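Local coordinates for type III effector Xcv3220-like C-terminal domain-containing protein (Xanthomonas campestris pv. vesicatoria, PDB 4FC9) that is secreted into plant host cells as the type III effector XopL, whose all-helical C-terminal domain, the part held here, probably acts as an E3 ubiquitin ligase, at residues 83-88 with 144-149; 92-97 with 130-135; 98-103 with 166-171; 160-165 with 182-187. All coordinates share one frame; numbering follows the deposited sequence.

Interaction 1: 83-88 with 144-149. With EDO (1,2-ethanediol), chain E.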
loop_
_atom_site.group_PDB
_atom_site.type_symbol
_atom_site.label_atom_id
_atom_site.label_comp_id
_atom_site.label_asym_id
_atom_site.label_seq_id
_atom_site.Cartn_x
_atom_site.Cartn_y
_atom_site.Cartn_z
ATOM N N ASP A 83 -11.620 -5.660 -5.792
ATOM C CA ASP A 83 -11.984 -4.261 -5.544
ATOM C C ASP A 83 -10.774 -3.340 -5.590
ATOM O O ASP A 83 -10.786 -2.315 -6.268
ATOM C CB ASP A 83 -12.656 -4.099 -4.180
ATOM C CG ASP A 83 -14.037 -4.705 -4.130
ATOM O OD1 ASP A 83 -14.598 -5.022 -5.200
ATOM O OD2 ASP A 83 -14.569 -4.856 -3.011
HETATM N N MSE A 84 -9.739 -3.702 -4.844
HETATM C CA MSE A 84 -8.559 -2.854 -4.727
HETATM C C MSE A 84 -7.777 -2.797 -6.024
HETATM O O MSE A 84 -7.162 -1.786 -6.332
HETATM C CB MSE A 84 -7.670 -3.318 -3.578
HETATM C CG MSE A 84 -8.300 -3.099 -2.216
HETATM SE SE MSE A 84 -6.983 -3.131 -0.789
HETATM C CE MSE A 84 -6.364 -4.941 -1.034
ATOM N N LEU A 85 -7.811 -3.881 -6.787
ATOM C CA LEU A 85 -7.226 -3.881 -8.123
ATOM C C LEU A 85 -7.834 -2.762 -8.959
ATOM O O LEU A 85 -7.117 -1.994 -9.593
ATOM C CB LEU A 85 -7.407 -5.243 -8.806
ATOM C CG LEU A 85 -6.346 -6.302 -8.478
ATOM C CD1 LEU A 85 -6.752 -7.681 -8.979
ATOM C CD2 LEU A 85 -4.991 -5.897 -9.049
ATOM N N ALA A 86 -9.157 -2.656 -8.939
ATOM C CA ALA A 86 -9.849 -1.619 -9.697
ATOM C C ALA A 86 -9.512 -0.219 -9.196
ATOM O O ALA A 86 -9.277 0.685 -9.997
ATOM C CB ALA A 86 -11.351 -1.849 -9.672
ATOM N N GLU A 87 -9.495 -0.049 -7.875
ATOM C CA GLU A 87 -9.135 1.231 -7.265
ATOM C C GLU A 87 -7.740 1.681 -7.689
ATOM O O GLU A 87 -7.502 2.863 -7.916
ATOM C CB GLU A 87 -9.201 1.145 -5.737
ATOM C CG GLU A 87 -10.598 1.068 -5.169
ATOM C CD GLU A 87 -10.602 0.889 -3.667
ATOM O OE1 GLU A 87 -9.533 1.038 -3.044
ATOM O OE2 GLU A 87 -11.671 0.590 -3.104
ATOM N N SER A 88 -6.822 0.727 -7.808
ATOM C CA SER A 88 -5.441 1.043 -8.150
ATOM C C SER A 88 -5.292 1.510 -9.601
ATOM O O SER A 88 -4.262 2.063 -9.977
ATOM C CB SER A 88 -4.531 -0.149 -7.863
ATOM O OG SER A 88 -4.741 -1.187 -8.804
ATOM N N TYR A 144 0.211 -6.478 -11.111
ATOM C CA TYR A 144 -0.841 -7.209 -10.419
ATOM C C TYR A 144 -2.171 -7.086 -11.146
ATOM O O TYR A 144 -2.591 -5.989 -11.512
ATOM C CB TYR A 144 -0.980 -6.695 -8.988
ATOM C CG TYR A 144 0.337 -6.591 -8.260
ATOM C CD1 TYR A 144 0.909 -7.703 -7.652
ATOM C CD2 TYR A 144 1.015 -5.381 -8.187
ATOM C CE1 TYR A 144 2.122 -7.612 -6.990
ATOM C CE2 TYR A 144 2.228 -5.279 -7.530
ATOM C CZ TYR A 144 2.775 -6.398 -6.933
ATOM O OH TYR A 144 3.980 -6.302 -6.277
ATOM N N HIS A 145 -2.835 -8.218 -11.345
ATOM C CA HIS A 145 -4.118 -8.253 -12.040
ATOM C C HIS A 145 -4.984 -9.379 -11.478
ATOM O O HIS A 145 -4.571 -10.084 -10.557
ATOM C CB HIS A 145 -3.900 -8.452 -13.537
ATOM C CG HIS A 145 -2.996 -9.598 -13.859
ATOM N ND1 HIS A 145 -3.465 -10.867 -14.108
ATOM C CD2 HIS A 145 -1.647 -9.670 -13.950
ATOM C CE1 HIS A 145 -2.447 -11.671 -14.352
ATOM N NE2 HIS A 145 -1.332 -10.969 -14.260
ATOM N N GLU A 146 -6.178 -9.553 -12.041
ATOM C CA GLU A 146 -7.135 -10.535 -11.533
ATOM C C GLU A 146 -6.606 -11.972 -11.581
ATOM O O GLU A 146 -7.040 -12.823 -10.816
ATOM C CB GLU A 146 -8.459 -10.438 -12.296
ATOM C CG GLU A 146 -9.151 -9.080 -12.199
ATOM C CD GLU A 146 -8.563 -8.040 -13.138
ATOM O OE1 GLU A 146 -7.439 -8.240 -13.640
ATOM O OE2 GLU A 146 -9.230 -7.015 -13.378
ATOM N N GLY A 147 -5.664 -12.234 -12.478
ATOM C CA GLY A 147 -5.075 -13.553 -12.592
ATOM C C GLY A 147 -3.830 -13.752 -11.742
ATOM O O GLY A 147 -3.194 -14.804 -11.811
ATOM N N SER A 148 -3.475 -12.749 -10.944
ATOM C CA SER A 148 -2.296 -12.837 -10.084
ATOM C C SER A 148 -2.455 -13.918 -9.024
ATOM O O SER A 148 -3.527 -14.065 -8.440
ATOM C CB SER A 148 -2.015 -11.493 -9.400
ATOM O OG SER A 148 -1.688 -10.494 -10.347
ATOM N N PRO A 149 -1.371 -14.662 -8.749
ATOM C CA PRO A 149 -1.409 -15.679 -7.701
ATOM C C PRO A 149 -1.515 -15.034 -6.333
ATOM O O PRO A 149 -1.123 -13.876 -6.147
ATOM C CB PRO A 149 -0.043 -16.352 -7.830
ATOM C CG PRO A 149 0.837 -15.280 -8.336
ATOM C CD PRO A 149 -0.016 -14.505 -9.305
HETATM C C1 EDO E . -15.550 -8.164 -6.339
HETATM O O1 EDO E . -16.190 -7.256 -5.436
HETATM C C2 EDO E . -16.200 -9.538 -6.222
HETATM O O2 EDO E . -15.527 -10.457 -7.090
#
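The imidazole of His145, whose backbone meets Leu85, has Ser148 OG over one face, 3.7 Å above the plane and displaced toward the rim. Gly147 N donates to His145 ND1 at 3.1 Å, but from well out of the ring plane and along a bent line. A far straighter bond runs from His145 N to Ser148 OG (2.7 Å, 176°), so the ring and the serine brace the type I turn from His145 to Ser148 from within. Toward the helix the loop offers flat peptide groups instead. Leu85 has its CG anti to the carbonyl carbon (chi1 -85°), and its two methyls divide the work: CD2 lies 3.4 Å from Tyr144 O and CD1 lies 3.5 Å from His145 C. The methylene of Tyr144 adds an apolar touch, CB to Leu85 CD2 at 4.1 Å, while its phenol leads away from the helix. The side chain of Phe75 also touches Leu85, and a backbone bond joins Glu146 to Gly76. Across the two segments the grip is therefore purely van der Waals: the methyls of one leucine lie against peptide groups, among them a carbonyl, Tyr144 O, that is already taken by Arg89 NH1.

Interaction 2: 92-97 with 130-135; sequences EFLQRV and SAHLGI
Phe93 and His132 form an offset edge-to-face pair, the edge of the phenyl ring directed at the face of the imidazole, with centroids 5.5 Å apart and planes almost perpendicular at 86°. The two side chains slide past each other in opposite directions, so Phe93 CE2 reaches back to the root of the histidine, 3.7 Å from His132 CB, which lies at the phenyl edge near its plane. Leu94 crosses the histidine at about a right angle and sets CD2 3.6 Å from His132 CE1. Val97 approaches more loosely, CG2 to His132 CD2 at 4.2 Å; the same methyl rests over one face of the Phe93 ring, toward its rim. All three helix residues thus lie on one side of the imidazole plane, and Ile135 CG2 covers the other side. The turn of the ring is fixed by its own loop. With CG placed between the backbone N and the carbonyl carbon (chi1 65°), His132 ND1 curls back to accept Gly134 N at 2.9 Å. Ala131, just before, is the centre of an inverse gamma turn, and its carbonyl is held by Thr164 of helix 152-171, whose Met161 also packs on Phe93. The arrangement is an aromatic pair in the buried part of an all-helical domain, where the loop after helix 112-129 is fitted onto helix 91-101.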
loop_
_atom_site.group_PDB
_atom_site.type_symbol
_atom_site.label_atom_id
_atom_site.label_comp_id
_atom_site.label_asym_id
_atom_site.label_seq_id
_atom_site.Cartn_x
_atom_site.Cartn_y
_atom_site.Cartn_z
ATOM N N GLU A 92 -8.370 8.918 -9.585
ATOM C CA GLU A 92 -8.569 9.665 -8.355
ATOM C C GLU A 92 -7.706 9.077 -7.253
ATOM O O GLU A 92 -7.161 9.807 -6.428
ATOM C CB GLU A 92 -10.040 9.657 -7.957
ATOM C CG GLU A 92 -10.971 9.900 -9.136
ATOM C CD GLU A 92 -12.107 10.842 -8.806
ATOM O OE1 GLU A 92 -12.239 11.228 -7.626
ATOM O OE2 GLU A 92 -12.866 11.198 -9.732
ATOM N N PHE A 93 -7.573 7.754 -7.255
ATOM C CA PHE A 93 -6.694 7.086 -6.308
ATOM C C PHE A 93 -5.238 7.439 -6.580
ATOM O O PHE A 93 -4.497 7.804 -5.671
ATOM C CB PHE A 93 -6.876 5.570 -6.364
ATOM C CG PHE A 93 -5.883 4.814 -5.523
ATOM C CD1 PHE A 93 -6.090 4.651 -4.160
ATOM C CD2 PHE A 93 -4.736 4.275 -6.095
ATOM C CE1 PHE A 93 -5.171 3.963 -3.382
ATOM C CE2 PHE A 93 -3.811 3.589 -5.324
ATOM C CZ PHE A 93 -4.030 3.431 -3.967
ATOM N N LEU A 94 -4.832 7.329 -7.839
ATOM C CA LEU A 94 -3.455 7.613 -8.224
ATOM C C LEU A 94 -3.085 9.066 -7.941
ATOM O O LEU A 94 -1.950 9.367 -7.564
ATOM C CB LEU A 94 -3.232 7.259 -9.694
ATOM C CG LEU A 94 -3.479 5.782 -10.020
ATOM C CD1 LEU A 94 -3.445 5.536 -11.523
ATOM C CD2 LEU A 94 -2.470 4.894 -9.299
ATOM N N GLN A 95 -4.054 9.959 -8.111
ATOM C CA GLN A 95 -3.864 11.368 -7.783
ATOM C C GLN A 95 -3.567 11.538 -6.293
ATOM O O GLN A 95 -2.675 12.299 -5.925
ATOM C CB GLN A 95 -5.100 12.181 -8.169
ATOM C CG GLN A 95 -4.829 13.655 -8.449
ATOM C CD GLN A 95 -4.335 13.919 -9.865
ATOM O OE1 GLN A 95 -5.129 14.096 -10.796
ATOM N NE2 GLN A 95 -3.017 13.961 -10.031
ATOM N N ARG A 96 -4.304 10.827 -5.440
ATOM C CA ARG A 96 -4.090 10.900 -3.991
ATOM C C ARG A 96 -2.722 10.359 -3.594
ATOM O O ARG A 96 -2.072 10.887 -2.686
ATOM C CB ARG A 96 -5.180 10.143 -3.228
ATOM C CG ARG A 96 -6.554 10.770 -3.306
ATOM C CD ARG A 96 -6.584 12.140 -2.659
ATOM N NE ARG A 96 -7.955 12.563 -2.388
ATOM C CZ ARG A 96 -8.315 13.813 -2.121
ATOM N NH1 ARG A 96 -9.588 14.106 -1.883
ATOM N NH2 ARG A 96 -7.403 14.773 -2.096
ATOM N N VAL A 97 -2.295 9.299 -4.267
ATOM C CA VAL A 97 -0.982 8.735 -4.005
ATOM C C VAL A 97 0.096 9.765 -4.320
ATOM O O VAL A 97 1.033 9.946 -3.542
ATOM C CB VAL A 97 -0.739 7.451 -4.816
ATOM C CG1 VAL A 97 0.706 6.984 -4.660
ATOM C CG2 VAL A 97 -1.709 6.362 -4.392
ATOM N N SER A 130 4.760 3.572 -5.149
ATOM C CA SER A 130 4.508 2.205 -5.591
ATOM C C SER A 130 3.871 1.318 -4.520
ATOM O O SER A 130 3.841 0.095 -4.657
ATOM C CB SER A 130 5.804 1.570 -6.099
ATOM O OG SER A 130 6.793 1.544 -5.083
ATOM N N ALA A 131 3.352 1.933 -3.461
ATOM C CA ALA A 131 2.680 1.186 -2.398
ATOM C C ALA A 131 1.230 0.886 -2.758
ATOM O O ALA A 131 0.317 1.190 -1.992
ATOM C CB ALA A 131 2.751 1.947 -1.088
ATOM N N HIS A 132 1.021 0.293 -3.931
ATOM C CA HIS A 132 -0.319 -0.086 -4.372
ATOM C C HIS A 132 -0.285 -1.140 -5.480
ATOM O O HIS A 132 0.785 -1.515 -5.962
ATOM C CB HIS A 132 -1.137 1.143 -4.790
ATOM C CG HIS A 132 -0.597 1.861 -5.985
ATOM N ND1 HIS A 132 -0.846 1.448 -7.275
ATOM C CD2 HIS A 132 0.167 2.976 -6.090
ATOM C CE1 HIS A 132 -0.256 2.272 -8.123
ATOM N NE2 HIS A 132 0.366 3.207 -7.428
ATOM N N LEU A 133 -1.462 -1.619 -5.869
ATOM C CA LEU A 133 -1.582 -2.769 -6.761
ATOM C C LEU A 133 -1.671 -2.390 -8.231
ATOM O O LEU A 133 -1.929 -3.238 -9.075
ATOM C CB LEU A 133 -2.800 -3.617 -6.377
ATOM C CG LEU A 133 -2.751 -4.362 -5.043
ATOM C CD1 LEU A 133 -4.126 -4.867 -4.683
ATOM C CD2 LEU A 133 -1.759 -5.509 -5.113
ATOM N N GLY A 134 -1.449 -1.121 -8.538
ATOM C CA GLY A 134 -1.605 -0.642 -9.900
ATOM C C GLY A 134 -0.307 -0.280 -10.591
ATOM O O GLY A 134 -0.316 0.389 -11.624
ATOM N N ILE A 135 0.809 -0.727 -10.027
ATOM C CA ILE A 135 2.118 -0.417 -10.583
ATOM C C ILE A 135 2.409 -1.236 -11.836
ATOM O O ILE A 135 1.844 -2.311 -12.040
ATOM C CB ILE A 135 3.230 -0.640 -9.546
ATOM C CG1 ILE A 135 3.281 -2.110 -9.125
ATOM C CG2 ILE A 135 3.012 0.266 -8.333
ATOM C CD1 ILE A 135 4.435 -2.435 -8.202
#

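Interaction 3: 98-103 with 166-171; sequences SDMAGP and ELIVHA
Met100, present as selenomethionine, meets Leu167 and Ile168 through its terminal methyl, and the close part of the contact is confined to that carbon. Met100 CE lies 3.9 Å from Ile168 CG1 and 4.1 Å from Leu167 CB, settling over the boundary between two successive residues of the facing helix. Its chain runs at about a right angle to Leu167 but aslant to Ile168. Neither chi1 (-134°) nor chi2 (-148°) is a relaxed staggered value, and since a second conformer of this residue exists, the exact position of the methyl is doubtful. Ile168 is the buried member of the trio; beyond the methyl it continues into Phe93 and Arg96, while Leu167 turns to Leu34 of helix 32-49. The contact is a helix-helix one, joining the C-terminal turn of helix 91-101 to the last turns of helix 152-171 within the all-helical domain. The closest backbone approach, between the CA atoms of Met100 and Ile168, is 7.8 Å. Met100 and Leu167, each still partly exposed, make up the looser, solvent-facing side, in contrast to the buried Ile168. Helix 91-101 also stops here, Gly102 leaving it with a positive phi of 84° while its N still bonds Ser98 O at 2.7 Å. The carbonyl of Gly102 is taken by the indole of Trp125, and Ala101 faces the same helix 112-129.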
loop_
_atom_site.group_PDB
_atom_site.type_symbol
_atom_site.label_atom_id
_atom_site.label_comp_id
_atom_site.label_asym_id
_atom_site.label_seq_id
_atom_site.Cartn_x
_atom_site.Cartn_y
_atom_site.Cartn_z
ATOM N N SER A 98 -0.047 10.452 -5.452
ATOM C CA SER A 98 0.900 11.497 -5.833
ATOM C C SER A 98 0.874 12.646 -4.845
ATOM O O SER A 98 1.910 13.245 -4.551
ATOM C CB SER A 98 0.590 12.032 -7.229
ATOM O OG SER A 98 1.059 11.146 -8.223
ATOM N N ASP A 99 -0.316 12.959 -4.342
ATOM C CA ASP A 99 -0.464 14.046 -3.388
ATOM C C ASP A 99 0.271 13.739 -2.098
ATOM O O ASP A 99 0.895 14.614 -1.503
ATOM C CB ASP A 99 -1.937 14.318 -3.097
ATOM C CG ASP A 99 -2.658 14.922 -4.279
ATOM O OD1 ASP A 99 -1.983 15.277 -5.273
ATOM O OD2 ASP A 99 -3.899 15.046 -4.211
HETATM N N MSE A 100 0.188 12.484 -1.669
HETATM C CA MSE A 100 0.844 12.059 -0.442
HETATM C C MSE A 100 2.350 11.986 -0.642
HETATM O O MSE A 100 3.118 12.490 0.175
HETATM C CB MSE A 100 0.309 10.702 0.016
HETATM C CG MSE A 100 -0.007 10.647 1.505
HETATM SE SE MSE A 100 0.264 8.881 2.284
HETATM C CE MSE A 100 -0.902 7.846 1.113
ATOM N N ALA A 101 2.764 11.357 -1.735
ATOM C CA ALA A 101 4.180 11.191 -2.034
ATOM C C ALA A 101 4.813 12.538 -2.346
ATOM O O ALA A 101 5.990 12.767 -2.063
ATOM C CB ALA A 101 4.372 10.238 -3.196
ATOM N N GLY A 102 4.021 13.430 -2.930
ATOM C CA GLY A 102 4.514 14.731 -3.335
ATOM C C GLY A 102 5.172 14.643 -4.693
ATOM O O GLY A 102 5.150 13.589 -5.326
ATOM N N PRO A 103 5.761 15.751 -5.152
ATOM C CA PRO A 103 6.451 15.786 -6.442
ATOM C C PRO A 103 7.805 15.101 -6.348
ATOM O O PRO A 103 8.237 14.754 -5.247
ATOM C CB PRO A 103 6.645 17.282 -6.680
ATOM C CG PRO A 103 6.760 17.851 -5.311
ATOM C CD PRO A 103 5.806 17.052 -4.467
ATOM N N GLU A 166 -6.144 3.508 3.385
ATOM C CA GLU A 166 -6.591 3.950 4.698
ATOM C C GLU A 166 -5.909 5.258 5.116
ATOM O O GLU A 166 -6.510 6.086 5.799
ATOM C CB GLU A 166 -6.391 2.851 5.748
ATOM C CG GLU A 166 -7.234 1.599 5.495
ATOM C CD GLU A 166 -8.719 1.895 5.389
ATOM O OE1 GLU A 166 -9.252 2.568 6.298
ATOM O OE2 GLU A 166 -9.351 1.463 4.398
ATOM N N LEU A 167 -4.660 5.449 4.700
ATOM C CA LEU A 167 -3.966 6.710 4.959
ATOM C C LEU A 167 -4.574 7.854 4.140
ATOM O O LEU A 167 -4.689 8.984 4.622
ATOM C CB LEU A 167 -2.461 6.580 4.694
ATOM C CG LEU A 167 -1.662 5.720 5.681
ATOM C CD1 LEU A 167 -0.230 5.535 5.208
ATOM C CD2 LEU A 167 -1.682 6.319 7.081
ATOM N N ILE A 168 -4.970 7.553 2.907
ATOM C CA ILE A 168 -5.650 8.525 2.055
ATOM C C ILE A 168 -6.960 8.990 2.690
ATOM O O ILE A 168 -7.241 10.187 2.739
ATOM C CB ILE A 168 -5.913 7.952 0.643
ATOM C CG1 ILE A 168 -4.602 7.858 -0.140
ATOM C CG2 ILE A 168 -6.912 8.808 -0.109
ATOM C CD1 ILE A 168 -4.698 7.060 -1.423
ATOM N N VAL A 169 -7.744 8.041 3.196
ATOM C CA VAL A 169 -9.037 8.348 3.807
ATOM C C VAL A 169 -8.893 9.077 5.142
ATOM O O VAL A 169 -9.727 9.903 5.505
ATOM C CB VAL A 169 -9.886 7.072 3.977
ATOM C CG1 VAL A 169 -11.154 7.351 4.771
ATOM C CG2 VAL A 169 -10.226 6.497 2.614
ATOM N N HIS A 170 -7.824 8.786 5.870
ATOM C CA HIS A 170 -7.578 9.507 7.107
ATOM C C HIS A 170 -7.302 10.974 6.812
ATOM O O HIS A 170 -7.796 11.870 7.501
ATOM C CB HIS A 170 -6.400 8.914 7.870
ATOM C CG HIS A 170 -6.206 9.529 9.217
ATOM N ND1 HIS A 170 -5.418 10.639 9.420
ATOM C CD2 HIS A 170 -6.735 9.215 10.425
ATOM C CE1 HIS A 170 -5.456 10.975 10.698
ATOM N NE2 HIS A 170 -6.246 10.123 11.329
ATOM N N ALA A 171 -6.509 11.208 5.774
ATOM C CA ALA A 171 -6.163 12.555 5.355
ATOM C C ALA A 171 -7.352 13.260 4.710
ATOM O O ALA A 171 -7.544 14.457 4.901
ATOM C CB ALA A 171 -4.975 12.527 4.408
#

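Interaction 4: 160-165 with 182-187; sequences QMWKTR and LAVHIP
Apolar packing pairs Trp162 with Val184. The valine crosses the indole at about a right angle and brings CG1 within 3.4 Å of Trp162 NE1 and 3.8 Å of Trp162 CE2, approaching obliquely to the ring. Trp162 is thrown out from the helix by a first torsion that sets CG opposite the backbone N (chi1 -175°). Leu182 gives van der Waals cover to a flat cation, laying CD1 over one face of the Arg165 guanidinium, toward its rim, 3.6 Å from NH1. Water supplies the polar link: a single molecule accepts from Leu182 N at 2.8 Å and, weakly, from Trp162 NE1 at 3.2 Å, and it also lies at the edge of the Arg165 guanidinium, in its plane. A salt bridge and a hydrogen bond hold the arginine from outside the two segments, NH2 to Glu87 of helix 79-88 and NH1 to the carbonyl of Pro180, two anchors that probably limit the rotation of the flat group lying under Leu182. Met84 packs on both Arg165 and Leu182, and Thr40 and Met44 of helix 32-49 touch the indole. In this all-helical domain the irregular segment following helix 152-171 returns to it at Leu182 and Val184, which help cover its tryptophan and arginine.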
loop_
_atom_site.group_PDB
_atom_site.type_symbol
_atom_site.label_atom_id
_atom_site.label_comp_id
_atom_site.label_asym_id
_atom_site.label_seq_id
_atom_site.Cartn_x
_atom_site.Cartn_y
_atom_site.Cartn_z
ATOM N N GLN A 160 0.021 -3.564 1.669
ATOM C CA GLN A 160 0.583 -2.231 1.453
ATOM C C GLN A 160 -0.480 -1.282 0.950
ATOM O O GLN A 160 -0.598 -0.158 1.436
ATOM C CB GLN A 160 1.717 -2.259 0.429
ATOM C CG GLN A 160 3.075 -2.559 1.000
ATOM C CD GLN A 160 4.187 -2.019 0.131
ATOM O OE1 GLN A 160 4.220 -2.267 -1.069
ATOM N NE2 GLN A 160 5.096 -1.264 0.729
HETATM N N MSE A 161 -1.245 -1.736 -0.036
HETATM C CA MSE A 161 -2.278 -0.897 -0.606
HETATM C C MSE A 161 -3.410 -0.663 0.377
HETATM O O MSE A 161 -4.036 0.400 0.366
HETATM C CB MSE A 161 -2.829 -1.470 -1.906
HETATM C CG MSE A 161 -3.702 -0.440 -2.602
HETATM SE SE MSE A 161 -4.574 -1.013 -4.178
HETATM C CE MSE A 161 -5.907 0.421 -4.280
ATOM N N TRP A 162 -3.669 -1.646 1.233
ATOM C CA TRP A 162 -4.683 -1.454 2.254
ATOM C C TRP A 162 -4.295 -0.284 3.142
ATOM O O TRP A 162 -5.110 0.596 3.407
ATOM C CB TRP A 162 -4.898 -2.703 3.100
ATOM C CG TRP A 162 -6.026 -2.509 4.069
ATOM C CD1 TRP A 162 -7.348 -2.770 3.853
ATOM C CD2 TRP A 162 -5.934 -1.973 5.395
ATOM N NE1 TRP A 162 -8.083 -2.449 4.970
ATOM C CE2 TRP A 162 -7.238 -1.957 5.930
ATOM C CE3 TRP A 162 -4.874 -1.517 6.186
ATOM C CZ2 TRP A 162 -7.509 -1.499 7.220
ATOM C CZ3 TRP A 162 -5.145 -1.064 7.466
ATOM C CH2 TRP A 162 -6.451 -1.058 7.970
ATOM N N LYS A 163 -3.044 -0.273 3.590
ATOM C CA LYS A 163 -2.544 0.840 4.383
ATOM C C LYS A 163 -2.634 2.141 3.602
ATOM O O LYS A 163 -3.099 3.147 4.124
ATOM C CB LYS A 163 -1.105 0.605 4.823
ATOM C CG LYS A 163 -0.510 1.797 5.545
ATOM C CD LYS A 163 0.523 1.363 6.556
ATOM C CE LYS A 163 1.903 1.820 6.153
ATOM N NZ LYS A 163 2.912 1.451 7.187
ATOM N N THR A 164 -2.199 2.107 2.346
ATOM C CA THR A 164 -2.209 3.289 1.485
ATOM C C THR A 164 -3.589 3.934 1.391
ATOM O O THR A 164 -3.725 5.141 1.569
ATOM C CB THR A 164 -1.700 2.963 0.066
ATOM O OG1 THR A 164 -0.304 2.653 0.121
ATOM C CG2 THR A 164 -1.904 4.149 -0.860
ATOM N N ARG A 165 -4.612 3.130 1.122
ATOM C CA ARG A 165 -5.961 3.658 0.958
ATOM C C ARG A 165 -6.541 4.143 2.288
ATOM O O ARG A 165 -7.317 5.096 2.323
ATOM C CB ARG A 165 -6.886 2.637 0.271
ATOM C CG ARG A 165 -7.222 1.416 1.102
ATOM C CD ARG A 165 -7.798 0.276 0.258
ATOM N NE ARG A 165 -9.053 0.605 -0.421
ATOM C CZ ARG A 165 -10.252 0.602 0.160
ATOM N NH1 ARG A 165 -10.375 0.318 1.450
ATOM N NH2 ARG A 165 -11.331 0.899 -0.547
ATOM N N LEU A 182 -12.975 -2.014 3.914
ATOM C CA LEU A 182 -12.931 -3.417 3.563
ATOM C C LEU A 182 -12.700 -4.223 4.822
ATOM O O LEU A 182 -11.938 -3.815 5.697
ATOM C CB LEU A 182 -11.818 -3.677 2.553
ATOM C CG LEU A 182 -12.011 -3.050 1.173
ATOM C CD1 LEU A 182 -10.704 -3.089 0.413
ATOM C CD2 LEU A 182 -13.099 -3.782 0.406
ATOM N N ALA A 183 -13.370 -5.363 4.913
ATOM C CA ALA A 183 -13.210 -6.237 6.056
ATOM C C ALA A 183 -11.858 -6.918 5.980
ATOM O O ALA A 183 -11.482 -7.454 4.949
ATOM C CB ALA A 183 -14.321 -7.269 6.087
ATOM N N VAL A 184 -11.118 -6.886 7.076
ATOM C CA VAL A 184 -9.865 -7.609 7.144
ATOM C C VAL A 184 -9.976 -8.646 8.246
ATOM O O VAL A 184 -10.726 -8.473 9.207
ATOM C CB VAL A 184 -8.662 -6.666 7.371
ATOM C CG1 VAL A 184 -8.815 -5.417 6.519
ATOM C CG2 VAL A 184 -8.522 -6.300 8.830
ATOM N N HIS A 185 -9.249 -9.742 8.093
ATOM C CA HIS A 185 -9.406 -10.861 9.001
ATOM C C HIS A 185 -8.082 -11.303 9.589
ATOM O O HIS A 185 -7.256 -11.912 8.918
ATOM C CB HIS A 185 -10.119 -12.006 8.296
ATOM C CG HIS A 185 -11.427 -11.602 7.693
ATOM N ND1 HIS A 185 -12.611 -11.626 8.398
ATOM C CD2 HIS A 185 -11.735 -11.140 6.458
ATOM C CE1 HIS A 185 -13.593 -11.211 7.620
ATOM N NE2 HIS A 185 -13.089 -10.908 6.437
ATOM N N ILE A 186 -7.888 -10.963 10.855
ATOM C CA ILE A 186 -6.674 -11.304 11.569
ATOM C C ILE A 186 -6.930 -12.554 12.398
ATOM O O ILE A 186 -7.921 -12.622 13.127
ATOM C CB ILE A 186 -6.244 -10.151 12.498
ATOM C CG1 ILE A 186 -6.142 -8.839 11.711
ATOM C CG2 ILE A 186 -4.935 -10.480 13.205
ATOM C CD1 ILE A 186 -5.242 -8.899 10.496
ATOM N N PRO A 187 -6.045 -13.557 12.275
ATOM C CA PRO A 187 -6.127 -14.778 13.076
ATOM C C PRO A 187 -6.269 -14.470 14.560
ATOM O O PRO A 187 -5.703 -13.490 15.053
ATOM C CB PRO A 187 -4.780 -15.447 12.814
ATOM C CG PRO A 187 -4.417 -15.014 11.456
ATOM C CD PRO A 187 -4.933 -13.610 11.312
HETATM O O HOH W 1 -10.827 -0.766 5.147
#

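How the interactions relate
From the N terminus, helix 79-88 opens interaction 1 and helix 91-101 opens interactions 2 and 3 in turn. Residues 130-135 close interaction 2 first and 144-149 then close interaction 1, so the smaller loop sits wholly within the larger. Interaction 3 crosses all three others: 98-103 begins inside the loops of 1 and 2, 166-171 ends beyond both, and 160-165 opens interaction 4 before that end while 182-187 closes it after. Met161 touches Leu133 of interaction 2, and Ile168 packs on Phe93 and Arg96 of helix 91-101. Interactions 1 and 2 tie their two helices to the loop between helices 112-129 and 152-171; 3 and 4 tie helix 91-101 and the C-terminal tail to helix 152-171.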